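Local coordinates for protein HRI1 (Saccharomyces cerevisiae, PDB 3RBY), which is of unknown function and non-essential, but interacts with the protein HRR25 and may interact with SEC72, at residues Trp79-Asn87 and Gln183-Phe194. Numbering follows the deposited sequence.
Sequences WLDTNVYLN and QKNNNTIEGLNF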
loop_
_atom_site.group_PDB
_atom_site.type_symbol
_atom_site.label_atom_id
_atom_site.label_comp_id
_atom_site.label_asym_id
_atom_site.label_seq_id
_atom_site.Cartn_x
_atom_site.Cartn_y
_atom_site.Cartn_z
ATOM N N TRP A 79 -0.772 24.335 -11.917
ATOM C CA TRP A 79 -0.243 25.648 -11.559
ATOM C C TRP A 79 1.285 25.530 -11.435
ATOM O O TRP A 79 2.046 26.172 -12.172
ATOM C CB TRP A 79 -0.865 26.100 -10.233
ATOM C CG TRP A 79 -0.438 27.462 -9.795
ATOM C CD1 TRP A 79 -0.010 28.488 -10.592
ATOM C CD2 TRP A 79 -0.370 27.945 -8.446
ATOM N NE1 TRP A 79 0.309 29.582 -9.818
ATOM C CE2 TRP A 79 0.093 29.275 -8.500
ATOM C CE3 TRP A 79 -0.675 27.386 -7.201
ATOM C CZ2 TRP A 79 0.264 30.056 -7.354
ATOM C CZ3 TRP A 79 -0.508 28.161 -6.064
ATOM C CH2 TRP A 79 -0.039 29.484 -6.148
ATOM N N LEU A 80 1.724 24.704 -10.485
ATOM C CA LEU A 80 3.121 24.285 -10.405
ATOM C C LEU A 80 3.319 23.048 -11.273
ATOM O O LEU A 80 2.583 22.074 -11.134
ATOM C CB LEU A 80 3.468 23.927 -8.953
ATOM C CG LEU A 80 4.912 23.846 -8.444
ATOM C CD1 LEU A 80 5.079 22.626 -7.539
ATOM C CD2 LEU A 80 5.925 23.825 -9.576
ATOM N N ASP A 81 4.306 23.089 -12.165
ATOM C CA ASP A 81 4.766 21.897 -12.889
ATOM C C ASP A 81 6.277 22.014 -13.108
ATOM O O ASP A 81 6.724 22.734 -14.007
ATOM C CB ASP A 81 4.052 21.764 -14.227
ATOM C CG ASP A 81 4.490 20.537 -15.008
ATOM O OD1 ASP A 81 5.587 19.999 -14.728
ATOM O OD2 ASP A 81 3.736 20.115 -15.920
ATOM N N THR A 82 7.070 21.328 -12.289
ATOM C CA THR A 82 8.518 21.527 -12.349
ATOM C C THR A 82 9.075 21.289 -13.756
ATOM O O THR A 82 10.106 21.851 -14.128
ATOM C CB THR A 82 9.282 20.667 -11.317
ATOM O OG1 THR A 82 8.954 19.280 -11.500
ATOM C CG2 THR A 82 8.945 21.110 -9.890
ATOM N N ASN A 83 8.392 20.465 -14.540
ATOM C CA ASN A 83 8.774 20.310 -15.939
ATOM C C ASN A 83 8.741 21.651 -16.660
ATOM O O ASN A 83 9.752 22.089 -17.206
ATOM C CB ASN A 83 7.865 19.311 -16.666
ATOM C CG ASN A 83 8.041 17.880 -16.168
ATOM O OD1 ASN A 83 9.087 17.512 -15.602
ATOM N ND2 ASN A 83 7.012 17.055 -16.388
ATOM N N VAL A 84 7.584 22.308 -16.665
ATOM C CA VAL A 84 7.494 23.589 -17.354
ATOM C C VAL A 84 8.348 24.640 -16.654
ATOM O O VAL A 84 8.953 25.488 -17.304
ATOM C CB VAL A 84 6.033 24.106 -17.549
ATOM C CG1 VAL A 84 5.023 22.978 -17.410
ATOM C CG2 VAL A 84 5.732 25.250 -16.598
ATOM N N TYR A 85 8.405 24.589 -15.333
ATOM C CA TYR A 85 9.233 25.545 -14.611
ATOM C C TYR A 85 10.680 25.442 -15.056
ATOM O O TYR A 85 11.319 26.450 -15.322
ATOM C CB TYR A 85 9.170 25.300 -13.104
ATOM C CG TYR A 85 9.818 26.398 -12.297
ATOM C CD1 TYR A 85 11.171 26.362 -12.000
ATOM C CD2 TYR A 85 9.072 27.479 -11.838
ATOM C CE1 TYR A 85 11.769 27.372 -11.259
ATOM C CE2 TYR A 85 9.654 28.491 -11.090
ATOM C CZ TYR A 85 11.004 28.435 -10.807
ATOM O OH TYR A 85 11.580 29.441 -10.063
ATOM N N LEU A 86 11.186 24.211 -15.118
ATOM C CA LEU A 86 12.588 23.950 -15.414
ATOM C C LEU A 86 12.845 23.692 -16.899
ATOM O O LEU A 86 13.982 23.394 -17.289
ATOM C CB LEU A 86 13.090 22.755 -14.600
ATOM C CG LEU A 86 13.170 22.961 -13.087
ATOM C CD1 LEU A 86 13.579 21.671 -12.374
ATOM C CD2 LEU A 86 14.126 24.100 -12.744
ATOM N N ASN A 87 11.802 23.800 -17.722
ATOM C CA ASN A 87 11.951 23.622 -19.169
ATOM C C ASN A 87 12.451 22.228 -19.563
ATOM O O ASN A 87 13.204 22.083 -20.524
ATOM C CB ASN A 87 12.901 24.678 -19.748
ATOM C CG ASN A 87 12.406 26.095 -19.531
ATOM O OD1 ASN A 87 12.884 26.811 -18.640
ATOM N ND2 ASN A 87 11.447 26.513 -20.348
ATOM N N GLN A 183 10.067 30.984 -7.226
ATOM C CA GLN A 183 10.311 32.347 -7.692
ATOM C C GLN A 183 9.715 32.543 -9.074
ATOM O O GLN A 183 10.071 31.819 -10.008
ATOM C CB GLN A 183 11.795 32.635 -7.766
ATOM C CG GLN A 183 12.441 32.861 -6.435
ATOM C CD GLN A 183 13.937 32.990 -6.572
ATOM O OE1 GLN A 183 14.476 32.903 -7.679
ATOM N NE2 GLN A 183 14.620 33.202 -5.453
ATOM N N LYS A 184 8.810 33.507 -9.201
ATOM C CA LYS A 184 8.109 33.752 -10.458
ATOM C C LYS A 184 9.056 33.888 -11.647
ATOM O O LYS A 184 8.925 33.172 -12.638
ATOM C CB LYS A 184 7.222 34.994 -10.345
ATOM C CG LYS A 184 5.881 34.734 -9.680
ATOM C CD LYS A 184 4.767 35.514 -10.359
ATOM C CE LYS A 184 3.558 35.651 -9.449
ATOM N NZ LYS A 184 2.373 34.932 -9.991
ATOM N N ASN A 185 9.999 34.820 -11.541
ATOM C CA ASN A 185 10.958 35.069 -12.610
ATOM C C ASN A 185 12.209 34.208 -12.481
ATOM O O ASN A 185 13.286 34.706 -12.157
ATOM C CB ASN A 185 11.343 36.550 -12.646
ATOM C CG ASN A 185 12.095 36.927 -13.907
ATOM O OD1 ASN A 185 11.867 37.989 -14.486
ATOM N ND2 ASN A 185 12.997 36.054 -14.340
ATOM N N ASN A 186 12.058 32.912 -12.739
ATOM C CA ASN A 186 13.179 31.985 -12.656
ATOM C C ASN A 186 12.851 30.617 -13.247
ATOM O O ASN A 186 11.785 30.058 -12.991
ATOM C CB ASN A 186 13.645 31.832 -11.207
ATOM C CG ASN A 186 14.998 31.157 -11.097
ATOM O OD1 ASN A 186 15.771 31.432 -10.179
ATOM N ND2 ASN A 186 15.292 30.266 -12.037
ATOM N N ASN A 187 13.777 30.087 -14.039
ATOM C CA ASN A 187 13.599 28.781 -14.659
ATOM C C ASN A 187 14.662 27.793 -14.194
ATOM O O ASN A 187 14.907 26.777 -14.843
ATOM C CB ASN A 187 13.621 28.902 -16.185
ATOM C CG ASN A 187 14.591 29.960 -16.672
ATOM O OD1 ASN A 187 14.501 30.426 -17.808
ATOM N ND2 ASN A 187 15.529 30.346 -15.813
ATOM N N THR A 188 15.291 28.102 -13.065
ATOM C CA THR A 188 16.328 27.249 -12.505
ATOM C C THR A 188 15.929 26.612 -11.170
ATOM O O THR A 188 15.091 27.133 -10.418
ATOM C CB THR A 188 17.674 28.007 -12.305
ATOM O OG1 THR A 188 17.765 28.498 -10.960
ATOM C CG2 THR A 188 17.821 29.163 -13.306
ATOM N N ILE A 189 16.564 25.479 -10.895
ATOM C CA ILE A 189 16.418 24.729 -9.657
ATOM C C ILE A 189 16.614 25.619 -8.442
ATOM O O ILE A 189 16.209 25.287 -7.316
ATOM C CB ILE A 189 17.470 23.605 -9.640
ATOM C CG1 ILE A 189 16.814 22.255 -9.911
ATOM C CG2 ILE A 189 18.312 23.619 -8.352
ATOM C CD1 ILE A 189 17.173 21.668 -11.270
ATOM N N GLU A 190 17.255 26.755 -8.677
ATOM C CA GLU A 190 17.559 27.692 -7.611
ATOM C C GLU A 190 16.277 28.403 -7.164
ATOM O O GLU A 190 16.175 28.919 -6.043
ATOM C CB GLU A 190 18.610 28.698 -8.104
ATOM C CG GLU A 190 19.654 29.041 -7.068
ATOM C CD GLU A 190 20.193 27.798 -6.395
ATOM O OE1 GLU A 190 20.852 26.997 -7.095
ATOM O OE2 GLU A 190 19.935 27.610 -5.175
ATOM N N GLY A 191 15.291 28.404 -8.050
ATOM C CA GLY A 191 14.031 29.050 -7.768
ATOM C C GLY A 191 13.010 28.177 -7.060
ATOM O O GLY A 191 11.904 28.652 -6.801
ATOM N N LEU A 192 13.354 26.926 -6.740
ATOM C CA LEU A 192 12.383 26.025 -6.091
ATOM C C LEU A 192 12.595 25.758 -4.592
ATOM O O LEU A 192 13.728 25.649 -4.116
ATOM C CB LEU A 192 12.285 24.702 -6.842
ATOM C CG LEU A 192 11.941 24.838 -8.325
ATOM C CD1 LEU A 192 12.197 23.534 -9.076
ATOM C CD2 LEU A 192 10.502 25.321 -8.517
ATOM N N ASN A 193 11.478 25.663 -3.866
ATOM C CA ASN A 193 11.457 25.246 -2.462
ATOM C C ASN A 193 10.283 24.292 -2.173
ATOM O O ASN A 193 9.162 24.515 -2.646
ATOM C CB ASN A 193 11.390 26.455 -1.518
ATOM C CG ASN A 193 12.455 27.495 -1.816
ATOM O OD1 ASN A 193 13.520 27.521 -1.179
ATOM N ND2 ASN A 193 12.165 28.375 -2.777
ATOM N N PHE A 194 10.548 23.219 -1.422
ATOM C CA PHE A 194 9.496 22.287 -1.026
ATOM C C PHE A 194 9.692 21.892 0.422
ATOM O O PHE A 194 10.813 21.883 0.927
ATOM C CB PHE A 194 9.518 21.011 -1.868
ATOM C CG PHE A 194 9.443 21.249 -3.348
ATOM C CD1 PHE A 194 8.236 21.594 -3.956
ATOM C CD2 PHE A 194 10.581 21.113 -4.143
ATOM C CE1 PHE A 194 8.166 21.810 -5.336
ATOM C CE2 PHE A 194 10.523 21.325 -5.519
ATOM C CZ PHE A 194 9.313 21.675 -6.121
#
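Y85 donates its phenolic OH to the backbone O of Q183, 2.8 Å away, meeting a lone pair in the carbonyl plane. Tyrosine suits this place because its ring spans from the short helix 82-86 to the end of strand 176-183 and the connection 184-191 that follows it: with CG anti to the backbone N (chi1 -170°), the hydroxyl is carried to the start of that connection. One ring face receives a CH-pi contact from L192, whose CD2 stands 3.7 Å from the centroid of the Y85 ring, 13° off the normal. T188 O lies at the edge of the ring, 3.4 Å from Y85 CE1. A leucine in place of Y85 would probably leave Q183 O without this donor and L192 CD2 without its aromatic face. The branched leucine and isoleucine ends fill the apolar side: L86 CD1 meets L192 CD1 tip to tip and packs 3.8 Å from I189 CD1. Deeper in, L80 CD1 meets the F194 ring at its edge, 3.9 Å from F194 CE1, while the T82 methyl CG2 rests against F194 CZ. The contact thus joins the two antiparallel sheets: strand 80-81, paired with strand 51-57, leads into the helix, which packs against the connection between the neighbouring strands 176-183 and 192-199.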